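Local structure of flavin-nucleotide-binding protein (Azotobacter vinelandii, 6RK0) at residues 135-138 / 143-146; 131-136 / 159-164; 97-102 / 108-113. The protein is a flavocytochrome that binds heme b and FAD and probably serves as a low-potential terminal oxidase associated with the iron-only nitrogenase. One frame throughout, in Å; residues are numbered along the deposited sequence. Where two conformers were deposited one is given.

Interaction 1: residues 135-138 / 143-146. With HEM (protoporphyrin IX containing Fe), chain C.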
# COMPACT_ATOMS: atom_id res chain seq x y z
N ASN A 135 -20.76 -1.80 -10.88
CA ASN A 135 -19.57 -1.62 -11.70
C ASN A 135 -18.33 -2.07 -10.94
O ASN A 135 -17.42 -2.66 -11.53
CB ASN A 135 -19.43 -0.14 -12.08
CG ASN A 135 -20.52 0.36 -13.00
OD1 ASN A 135 -21.15 -0.41 -13.73
ND2 ASN A 135 -20.72 1.68 -13.00
N PHE A 136 -18.26 -1.79 -9.63
CA PHE A 136 -17.12 -2.23 -8.82
C PHE A 136 -16.99 -3.75 -8.85
O PHE A 136 -15.93 -4.30 -9.17
CB PHE A 136 -17.36 -1.72 -7.40
CG PHE A 136 -16.38 -2.15 -6.35
CD1 PHE A 136 -15.02 -2.31 -6.60
CD2 PHE A 136 -16.86 -2.38 -5.06
CE1 PHE A 136 -14.15 -2.67 -5.54
CE2 PHE A 136 -15.99 -2.71 -4.00
CZ PHE A 136 -14.64 -2.85 -4.27
N VAL A 137 -18.07 -4.45 -8.53
CA VAL A 137 -18.01 -5.91 -8.45
C VAL A 137 -17.65 -6.51 -9.80
O VAL A 137 -16.78 -7.37 -9.89
CB VAL A 137 -19.35 -6.45 -7.91
CG1 VAL A 137 -19.46 -7.96 -8.09
CG2 VAL A 137 -19.55 -6.02 -6.46
N ASP A 138 -18.34 -6.07 -10.86
CA ASP A 138 -18.10 -6.66 -12.17
C ASP A 138 -16.77 -6.24 -12.78
O ASP A 138 -16.27 -6.93 -13.68
CB ASP A 138 -19.27 -6.34 -13.11
CG ASP A 138 -20.47 -7.19 -12.78
OD1 ASP A 138 -20.48 -7.99 -11.82
OD2 ASP A 138 -21.46 -7.10 -13.54
N GLY A 143 -19.33 -10.35 -14.87
CA GLY A 143 -20.62 -11.01 -14.78
C GLY A 143 -21.01 -11.44 -13.37
O GLY A 143 -22.03 -12.11 -13.21
N GLU A 144 -20.24 -11.07 -12.35
CA GLU A 144 -20.46 -11.65 -11.04
C GLU A 144 -21.72 -11.13 -10.36
O GLU A 144 -22.41 -11.91 -9.69
CB GLU A 144 -19.24 -11.47 -10.18
CG GLU A 144 -19.32 -12.14 -8.84
CD GLU A 144 -19.23 -13.67 -8.87
OE1 GLU A 144 -19.12 -14.31 -9.96
OE2 GLU A 144 -19.30 -14.20 -7.73
N TRP A 145 -22.01 -9.83 -10.46
CA TRP A 145 -23.11 -9.24 -9.70
C TRP A 145 -24.42 -9.98 -9.94
O TRP A 145 -25.20 -10.25 -9.01
CB TRP A 145 -23.24 -7.77 -10.09
CG TRP A 145 -24.37 -7.01 -9.42
CD1 TRP A 145 -25.69 -6.96 -9.82
CD2 TRP A 145 -24.27 -6.16 -8.26
NE1 TRP A 145 -26.38 -6.14 -8.99
CE2 TRP A 145 -25.54 -5.65 -8.01
CE3 TRP A 145 -23.23 -5.79 -7.40
CZ2 TRP A 145 -25.80 -4.76 -6.98
CZ3 TRP A 145 -23.47 -4.91 -6.36
CH2 TRP A 145 -24.75 -4.40 -6.16
N GLU A 146 -24.68 -10.35 -11.21
CA GLU A 146 -25.87 -11.06 -11.65
C GLU A 146 -26.02 -12.43 -11.01
O GLU A 146 -27.15 -12.95 -10.99
CB GLU A 146 -25.76 -11.26 -13.18
CG GLU A 146 -26.38 -12.59 -13.77
CD GLU A 146 -26.74 -12.54 -15.26
OE1 GLU A 146 -26.17 -11.72 -16.01
OE2 GLU A 146 -27.62 -13.33 -15.69
CHA HEM C . -17.00 -2.62 4.18
CHB HEM C . -14.62 -4.99 0.76
CHC HEM C . -18.53 -4.77 -2.06
CHD HEM C . -20.99 -2.67 1.47
C1A HEM C . -16.04 -3.30 3.48
C2A HEM C . -14.71 -3.58 4.01
C3A HEM C . -14.02 -4.24 3.06
C4A HEM C . -14.94 -4.37 1.94
CMA HEM C . -12.62 -4.79 3.08
CAA HEM C . -14.20 -3.22 5.42
CBA HEM C . -14.68 -4.22 6.51
CGA HEM C . -13.77 -4.06 7.70
O1A HEM C . -12.87 -4.94 7.97
O2A HEM C . -13.88 -3.00 8.40
C1B HEM C . -15.47 -5.16 -0.30
C2B HEM C . -15.11 -5.76 -1.57
C3B HEM C . -16.20 -5.68 -2.34
C4B HEM C . -17.26 -5.05 -1.58
CMB HEM C . -13.72 -6.32 -1.85
CAB HEM C . -16.44 -6.15 -3.76
CBB HEM C . -15.65 -6.95 -4.45
C1C HEM C . -19.54 -4.18 -1.34
C2C HEM C . -20.86 -3.95 -1.84
C3C HEM C . -21.57 -3.41 -0.85
C4C HEM C . -20.68 -3.27 0.28
CMC HEM C . -21.28 -4.24 -3.28
CAC HEM C . -23.02 -3.00 -0.83
CBC HEM C . -23.94 -3.73 -1.50
C1D HEM C . -20.10 -2.43 2.52
C2D HEM C . -20.44 -1.76 3.74
C3D HEM C . -19.34 -1.74 4.49
C4D HEM C . -18.29 -2.40 3.73
CMD HEM C . -21.81 -1.19 4.10
CAD HEM C . -19.18 -1.21 5.91
CBD HEM C . -19.40 -2.34 6.93
CGD HEM C . -19.47 -1.79 8.34
O1D HEM C . -18.41 -1.60 8.98
O2D HEM C . -20.59 -1.53 8.84
NA HEM C . -16.17 -3.79 2.21
NB HEM C . -16.78 -4.74 -0.31
NC HEM C . -19.45 -3.77 -0.05
ND HEM C . -18.79 -2.82 2.52
FE HEM C . -17.82 -3.74 1.08
O HOH W 1 -19.87 -7.89 -16.27
O HOH W 2 -18.38 -5.61 1.90
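D138, near the end of helix 126-140, and E144, in the loop that follows, bring their CA atoms to 5.6 Å as the chain folds back past the helix terminus. The D138 carboxylate does the polar work: OD1 takes the backbone N-H of W145 through its syn lone pair, with N at 2.8 Å and a nearly straight bond (166°). OD2 accepts from water 1, which in turn accepts the N-H of G143, so both oxygens are tied to the turn. W145 CB lies 3.3 Å from the same OD1, and the carboxylate stands almost perpendicular to the indole.

V137 works beside this. Its CG2 meets W145 CE3 at 3.8 Å, coming to the rim of the indole rather than over a face, while CG1 touches E144 CB more loosely. With W145 CG anti to its backbone nitrogen (chi1 178°), the indole reaches the rim of the porphyrin, where W145 CZ3 is 3.8 Å from heme CMC. V137 CG2 also comes to this methyl. A104 of the second subunit packs on W145. This helix-end turn thus forms one wall of a heme pocket at the dimer interface.

Interaction 2: residues 131-136 / 159-164. With HEM (protoporphyrin IX containing Fe), chain C.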
# COMPACT_ATOMS: atom_id res chain seq x y z
N GLU A 131 -25.79 1.48 -9.00
CA GLU A 131 -25.15 1.28 -10.29
C GLU A 131 -23.63 1.25 -10.17
O GLU A 131 -22.97 0.41 -10.78
CB GLU A 131 -25.63 2.39 -11.21
CG GLU A 131 -25.18 2.21 -12.63
CD GLU A 131 -25.96 3.00 -13.67
OE1 GLU A 131 -26.76 3.89 -13.33
OE2 GLU A 131 -25.79 2.74 -14.89
N LYS A 132 -23.07 2.17 -9.37
CA LYS A 132 -21.61 2.22 -9.21
C LYS A 132 -21.09 0.97 -8.49
O LYS A 132 -20.03 0.44 -8.85
CB LYS A 132 -21.21 3.48 -8.43
CG LYS A 132 -21.62 4.83 -8.97
CD LYS A 132 -21.01 5.13 -10.31
CE LYS A 132 -21.37 6.49 -10.83
NZ LYS A 132 -20.99 6.53 -12.26
N LEU A 133 -21.82 0.49 -7.48
CA LEU A 133 -21.39 -0.73 -6.77
C LEU A 133 -21.40 -1.94 -7.68
O LEU A 133 -20.50 -2.80 -7.58
CB LEU A 133 -22.28 -0.95 -5.55
CG LEU A 133 -22.04 0.08 -4.43
CD1 LEU A 133 -23.20 0.06 -3.43
CD2 LEU A 133 -20.69 -0.18 -3.70
N ARG A 134 -22.38 -2.04 -8.59
CA ARG A 134 -22.33 -3.15 -9.55
C ARG A 134 -21.11 -3.03 -10.46
O ARG A 134 -20.46 -4.03 -10.77
CB ARG A 134 -23.64 -3.22 -10.35
CG ARG A 134 -23.60 -4.32 -11.41
CD ARG A 134 -24.97 -4.65 -12.02
NE ARG A 134 -24.89 -5.83 -12.90
CZ ARG A 134 -25.93 -6.56 -13.33
NH1 ARG A 134 -27.20 -6.25 -13.02
NH2 ARG A 134 -25.68 -7.62 -14.11
N ASN A 135 -20.76 -1.80 -10.88
CA ASN A 135 -19.57 -1.62 -11.70
C ASN A 135 -18.33 -2.07 -10.94
O ASN A 135 -17.42 -2.66 -11.53
CB ASN A 135 -19.43 -0.14 -12.08
CG ASN A 135 -20.52 0.36 -13.00
OD1 ASN A 135 -21.15 -0.41 -13.73
ND2 ASN A 135 -20.72 1.68 -13.00
N PHE A 136 -18.26 -1.79 -9.63
CA PHE A 136 -17.12 -2.23 -8.82
C PHE A 136 -16.99 -3.75 -8.85
O PHE A 136 -15.93 -4.30 -9.17
CB PHE A 136 -17.36 -1.72 -7.40
CG PHE A 136 -16.38 -2.15 -6.35
CD1 PHE A 136 -15.02 -2.31 -6.60
CD2 PHE A 136 -16.86 -2.38 -5.06
CE1 PHE A 136 -14.15 -2.67 -5.54
CE2 PHE A 136 -15.99 -2.71 -4.00
CZ PHE A 136 -14.64 -2.85 -4.27
N THR A 159 -24.57 1.68 2.70
CA THR A 159 -23.27 1.83 2.06
C THR A 159 -23.06 3.28 1.63
O THR A 159 -23.98 3.91 1.12
CB THR A 159 -23.18 0.91 0.84
OG1 THR A 159 -23.55 -0.43 1.21
CG2 THR A 159 -21.78 0.84 0.23
N ALA A 160 -21.86 3.80 1.84
CA ALA A 160 -21.44 5.06 1.25
C ALA A 160 -20.57 4.76 0.03
O ALA A 160 -19.81 3.78 0.03
CB ALA A 160 -20.61 5.87 2.24
N VAL A 161 -20.69 5.61 -1.00
CA VAL A 161 -19.76 5.62 -2.10
C VAL A 161 -19.27 7.04 -2.29
O VAL A 161 -20.08 7.97 -2.38
CB VAL A 161 -20.39 5.07 -3.40
CG1 VAL A 161 -19.40 5.21 -4.56
CG2 VAL A 161 -20.82 3.63 -3.21
N ALA A 162 -17.95 7.20 -2.32
CA ALA A 162 -17.32 8.48 -2.57
C ALA A 162 -16.58 8.42 -3.90
O ALA A 162 -16.20 7.35 -4.36
CB ALA A 162 -16.30 8.79 -1.46
N SER A 163 -16.37 9.59 -4.50
CA SER A 163 -15.55 9.66 -5.70
C SER A 163 -14.67 10.90 -5.70
O SER A 163 -14.97 11.90 -5.05
CB SER A 163 -16.38 9.60 -6.97
OG SER A 163 -17.03 10.81 -7.24
N LEU A 164 -13.61 10.81 -6.49
CA LEU A 164 -12.63 11.87 -6.61
C LEU A 164 -12.19 11.94 -8.06
O LEU A 164 -11.89 10.92 -8.68
CB LEU A 164 -11.43 11.56 -5.71
CG LEU A 164 -10.29 12.54 -5.68
CD1 LEU A 164 -10.71 13.90 -5.09
CD2 LEU A 164 -9.11 11.95 -4.86
CHA HEM C . -17.00 -2.62 4.18
CHB HEM C . -14.62 -4.99 0.76
CHC HEM C . -18.53 -4.77 -2.06
CHD HEM C . -20.99 -2.67 1.47
C1A HEM C . -16.04 -3.30 3.48
C2A HEM C . -14.71 -3.58 4.01
C3A HEM C . -14.02 -4.24 3.06
C4A HEM C . -14.94 -4.37 1.94
CMA HEM C . -12.62 -4.79 3.08
CAA HEM C . -14.20 -3.22 5.42
CBA HEM C . -14.68 -4.22 6.51
CGA HEM C . -13.77 -4.06 7.70
O1A HEM C . -12.87 -4.94 7.97
O2A HEM C . -13.88 -3.00 8.40
C1B HEM C . -15.47 -5.16 -0.30
C2B HEM C . -15.11 -5.76 -1.57
C3B HEM C . -16.20 -5.68 -2.34
C4B HEM C . -17.26 -5.05 -1.58
CMB HEM C . -13.72 -6.32 -1.85
CAB HEM C . -16.44 -6.15 -3.76
CBB HEM C . -15.65 -6.95 -4.45
C1C HEM C . -19.54 -4.18 -1.34
C2C HEM C . -20.86 -3.95 -1.84
C3C HEM C . -21.57 -3.41 -0.85
C4C HEM C . -20.68 -3.27 0.28
CMC HEM C . -21.28 -4.24 -3.28
CAC HEM C . -23.02 -3.00 -0.83
CBC HEM C . -23.94 -3.73 -1.50
C1D HEM C . -20.10 -2.43 2.52
C2D HEM C . -20.44 -1.76 3.74
C3D HEM C . -19.34 -1.74 4.49
C4D HEM C . -18.29 -2.40 3.73
CMD HEM C . -21.81 -1.19 4.10
CAD HEM C . -19.18 -1.21 5.91
CBD HEM C . -19.40 -2.34 6.93
CGD HEM C . -19.47 -1.79 8.34
O1D HEM C . -18.41 -1.60 8.98
O2D HEM C . -20.59 -1.53 8.84
NA HEM C . -16.17 -3.79 2.21
NB HEM C . -16.78 -4.74 -0.31
NC HEM C . -19.45 -3.77 -0.05
ND HEM C . -18.79 -2.82 2.52
FE HEM C . -17.82 -3.74 1.08
O HOH W 2 -18.38 -5.61 1.90
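The hydroxyl of T159 is hydrogen-bonded to the backbone carbonyl of E155 and at the same time presses on the edge of the heme, OG1 standing 3.3 Å from heme CAC. T159 opens strand 159-165, part of the antiparallel sheet of the split-barrel fold known from pyridoxamine 5'-phosphate oxidase and its relatives, and helix 126-140 lies across it here. The contact with the helix itself is wholly apolar and rests on one residue, L133, which sends a methyl to each of two alternate positions of the strand.

L133 CD1 meets T159 CG2 tip to tip at 4.0 Å. T159 CG2 is turned towards both L133 and the porphyrin because it lies anti to the T159 backbone N, the hydroxyl taking the position beside the N (chi1 of OG1 -51°). L133 and V161 behave differently: they slide past one another in opposite directions, with L133 CD2 against V161 CG2.

L133 also rests on H72, the axial ligand of the iron, and belongs to the hydrophobic packing on the histidine side of the heme. Water 2 is bound to the iron at 2.1 Å from the other side. One turn along the helix, F136 comes over the porphyrin on the histidine side and stacks on W63; its CE2 is 3.4 Å from heme C3B, and the vinyl carbon CBB lies over a face of its ring. Back at the strand, V161 CG2 sits against the fork of the leucine, 3.9 Å from L133 CG and hardly nearer to CD2.

Interaction 3: residues 97-102 / 108-113; sequences GLVIAR and NCNFRS. With FAD (flavin-adenine dinucleotide), chain G.
One face of the F111 ring carries the dimethylbenzene end of the flavin: FAD C8 stands 4.0 Å above the ring plane, displaced toward the rim, and F111 CD1 closes to 3.4 Å on the methyl C8M. At the ring's edge, in its plane, sits the carbonyl carbon of C109. F111 CG lies between its own backbone N and carbonyl carbon (chi1 64°), and the ring stands out from the strand toward the flavin. Two residues on, S113 OG donates a hydrogen bond of 2.8 Å to FAD N1A, so one strand meets both the isoalloxazine and the adenine of the same folded cofactor.

The strand is held in place by its hairpin partner. Strands 88-100 and 108-118 run antiparallel in the sheet of the flavin-binding split barrel, at 147° over the short segments. V99 and N108 form a hydrogen-bonded pair, V99 N reaching N108 O at 2.9 Å and N108 N reaching V99 O at 3.0 Å. L98 and C109 form the non-hydrogen-bonded pair between them and G97 and N110. In this last pair N110 N gives a sound bond to G97 O at 2.9 Å, from above the carbonyl plane, whereas the return bond from G97 N to N110 O is weak.

V99, N108 and N110 share the face of the sheet turned from the flavin. V99 CG2 lies against the amide of N110, 3.8 Å from OD1; that amide is fixed by R174 through its oxygen and by the carbonyl of G176 through its nitrogen. N108 folds its own amide back, OD1 accepting the N-H of C109 at 2.9 Å.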
# COMPACT_ATOMS: atom_id res chain seq x y z
N GLY A 97 10.05 -3.96 -7.81
CA GLY A 97 11.33 -4.63 -7.69
C GLY A 97 12.20 -3.94 -6.67
O GLY A 97 12.00 -2.77 -6.36
N LEU A 98 13.19 -4.68 -6.16
CA LEU A 98 14.24 -4.14 -5.31
C LEU A 98 15.47 -3.90 -6.19
O LEU A 98 15.91 -4.81 -6.91
CB LEU A 98 14.58 -5.11 -4.18
CG LEU A 98 15.64 -4.61 -3.22
CD1 LEU A 98 15.20 -3.37 -2.46
CD2 LEU A 98 16.06 -5.70 -2.24
N VAL A 99 16.00 -2.67 -6.16
CA VAL A 99 17.11 -2.26 -7.00
C VAL A 99 18.39 -2.26 -6.14
O VAL A 99 18.51 -1.49 -5.18
CB VAL A 99 16.84 -0.88 -7.63
CG1 VAL A 99 18.05 -0.42 -8.46
CG2 VAL A 99 15.59 -0.89 -8.50
N ILE A 100 19.29 -3.18 -6.48
CA ILE A 100 20.53 -3.44 -5.75
C ILE A 100 21.66 -2.74 -6.51
O ILE A 100 22.00 -3.10 -7.64
CB ILE A 100 20.79 -4.94 -5.68
CG1 ILE A 100 19.65 -5.65 -4.92
CG2 ILE A 100 22.13 -5.24 -5.03
CD1 ILE A 100 19.61 -7.14 -5.06
N ALA A 101 22.23 -1.71 -5.89
CA ALA A 101 23.28 -0.90 -6.49
C ALA A 101 24.63 -1.25 -5.86
O ALA A 101 24.73 -1.98 -4.88
CB ALA A 101 22.97 0.56 -6.31
N ARG A 102 25.70 -0.68 -6.43
CA ARG A 102 27.06 -0.84 -5.91
C ARG A 102 27.29 -0.05 -4.64
O ARG A 102 28.19 -0.41 -3.88
CB ARG A 102 28.05 -0.42 -7.00
CG ARG A 102 28.01 -1.29 -8.22
CD ARG A 102 28.53 -0.59 -9.47
NE ARG A 102 28.43 -1.44 -10.64
CZ ARG A 102 27.30 -1.71 -11.28
NH1 ARG A 102 26.17 -1.03 -11.00
NH2 ARG A 102 27.29 -2.59 -12.27
N ASN A 108 17.45 1.21 -4.44
CA ASN A 108 16.22 1.86 -4.82
C ASN A 108 15.16 0.80 -4.99
O ASN A 108 15.34 -0.37 -4.60
CB ASN A 108 16.44 2.74 -6.06
CG ASN A 108 15.64 4.01 -6.00
OD1 ASN A 108 14.42 4.00 -6.14
ND2 ASN A 108 16.31 5.11 -5.76
N CYS A 109 14.03 1.19 -5.56
CA CYS A 109 13.03 0.20 -5.94
C CYS A 109 12.40 0.64 -7.24
O CYS A 109 12.31 1.84 -7.54
CB CYS A 109 11.96 -0.05 -4.87
SG CYS A 109 10.74 1.28 -4.71
N ASN A 110 11.98 -0.34 -8.03
CA ASN A 110 11.14 -0.06 -9.19
C ASN A 110 9.70 -0.04 -8.69
O ASN A 110 9.32 -0.79 -7.79
CB ASN A 110 11.37 -1.08 -10.29
CG ASN A 110 12.69 -0.83 -10.99
OD1 ASN A 110 13.12 0.35 -11.08
ND2 ASN A 110 13.33 -1.86 -11.49
N PHE A 111 8.91 0.85 -9.26
CA PHE A 111 7.57 1.10 -8.72
C PHE A 111 6.77 1.91 -9.72
O PHE A 111 7.32 2.56 -10.63
CB PHE A 111 7.65 1.86 -7.38
CG PHE A 111 8.24 3.24 -7.48
CD1 PHE A 111 7.44 4.35 -7.75
CD2 PHE A 111 9.60 3.44 -7.33
CE1 PHE A 111 8.00 5.62 -7.85
CE2 PHE A 111 10.15 4.73 -7.41
CZ PHE A 111 9.33 5.81 -7.66
N ARG A 112 5.47 1.95 -9.45
CA ARG A 112 4.54 2.90 -10.06
C ARG A 112 3.72 3.51 -8.93
O ARG A 112 3.21 2.76 -8.09
CB ARG A 112 3.59 2.19 -11.04
CG ARG A 112 4.29 1.65 -12.27
CD ARG A 112 3.47 0.56 -12.95
NE ARG A 112 3.57 -0.67 -12.18
CZ ARG A 112 2.80 -1.74 -12.41
NH1 ARG A 112 1.78 -1.66 -13.27
NH2 ARG A 112 3.04 -2.87 -11.78
N SER A 113 3.55 4.82 -8.91
CA SER A 113 2.69 5.42 -7.90
C SER A 113 1.99 6.64 -8.44
O SER A 113 2.55 7.40 -9.25
CB SER A 113 3.37 5.72 -6.59
OG SER A 113 4.39 6.62 -6.73
PA FAD G . 8.10 16.20 -3.30
O1A FAD G . 8.74 16.11 -4.63
O2A FAD G . 8.51 17.32 -2.40
O5B FAD G . 6.52 16.17 -3.45
C5B FAD G . 5.88 17.18 -4.26
C4B FAD G . 4.71 16.55 -4.99
O4B FAD G . 5.19 15.47 -5.81
C3B FAD G . 3.66 15.89 -4.11
O3B FAD G . 2.79 16.83 -3.50
C2B FAD G . 3.01 14.92 -5.08
O2B FAD G . 2.04 15.60 -5.84
C1B FAD G . 4.19 14.48 -5.95
N9A FAD G . 4.76 13.21 -5.52
C8A FAD G . 5.73 12.98 -4.58
N7A FAD G . 5.97 11.71 -4.38
C5A FAD G . 5.11 11.06 -5.24
C6A FAD G . 4.88 9.68 -5.49
N6A FAD G . 5.51 8.68 -4.86
N1A FAD G . 3.92 9.37 -6.40
C2A FAD G . 3.27 10.36 -7.02
N3A FAD G . 3.39 11.68 -6.86
C4A FAD G . 4.35 11.96 -5.95
N1 FAD G . 11.04 7.64 -0.80
C2 FAD G . 12.01 7.68 0.17
O2 FAD G . 12.55 8.74 0.51
N3 FAD G . 12.38 6.52 0.81
C4 FAD G . 11.86 5.29 0.57
O4 FAD G . 12.19 4.30 1.23
C4X FAD G . 10.88 5.26 -0.49
N5 FAD G . 10.34 4.07 -0.83
C5X FAD G . 9.33 4.07 -1.80
C6 FAD G . 8.70 2.86 -2.12
C7 FAD G . 7.67 2.81 -3.06
C7M FAD G . 7.01 1.48 -3.40
C8 FAD G . 7.25 4.00 -3.68
C8M FAD G . 6.10 4.02 -4.62
C9 FAD G . 7.91 5.20 -3.39
C9A FAD G . 8.92 5.25 -2.44
N10 FAD G . 9.60 6.45 -2.13
C10 FAD G . 10.52 6.49 -1.10
C1' FAD G . 9.26 7.73 -2.78
C2' FAD G . 8.29 8.55 -1.95
O2' FAD G . 6.97 8.09 -2.17
C3' FAD G . 8.38 10.03 -2.34
O3' FAD G . 8.12 10.17 -3.73
C4' FAD G . 9.73 10.66 -2.02
O4' FAD G . 10.08 10.37 -0.66
C5' FAD G . 9.68 12.15 -2.19
O5' FAD G . 8.60 12.70 -1.40
P FAD G . 8.49 14.24 -1.11
O1P FAD G . 9.76 14.80 -0.53
O2P FAD G . 7.19 14.46 -0.34
O3P FAD G . 8.30 14.79 -2.60

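Interactions 1 and 2 share helix 126-140 and one heme. Interaction 2 is the buried one, joining the helix to the sheet through aliphatic carbons alone. Interaction 1, with centres 12 Å away, is only partly buried, and there a carboxylate and a water tie down the turn beyond the helix. Interaction 3 lies on the other side of the chain's centre, its centre about 34 Å from that of interaction 2; it is also buried, yet it is built on backbone ladder bonds within the sheet and faces a flavin as well as touching another heme. All three contacts touch the second subunit, in keeping with cofactor sites that the two chains build together.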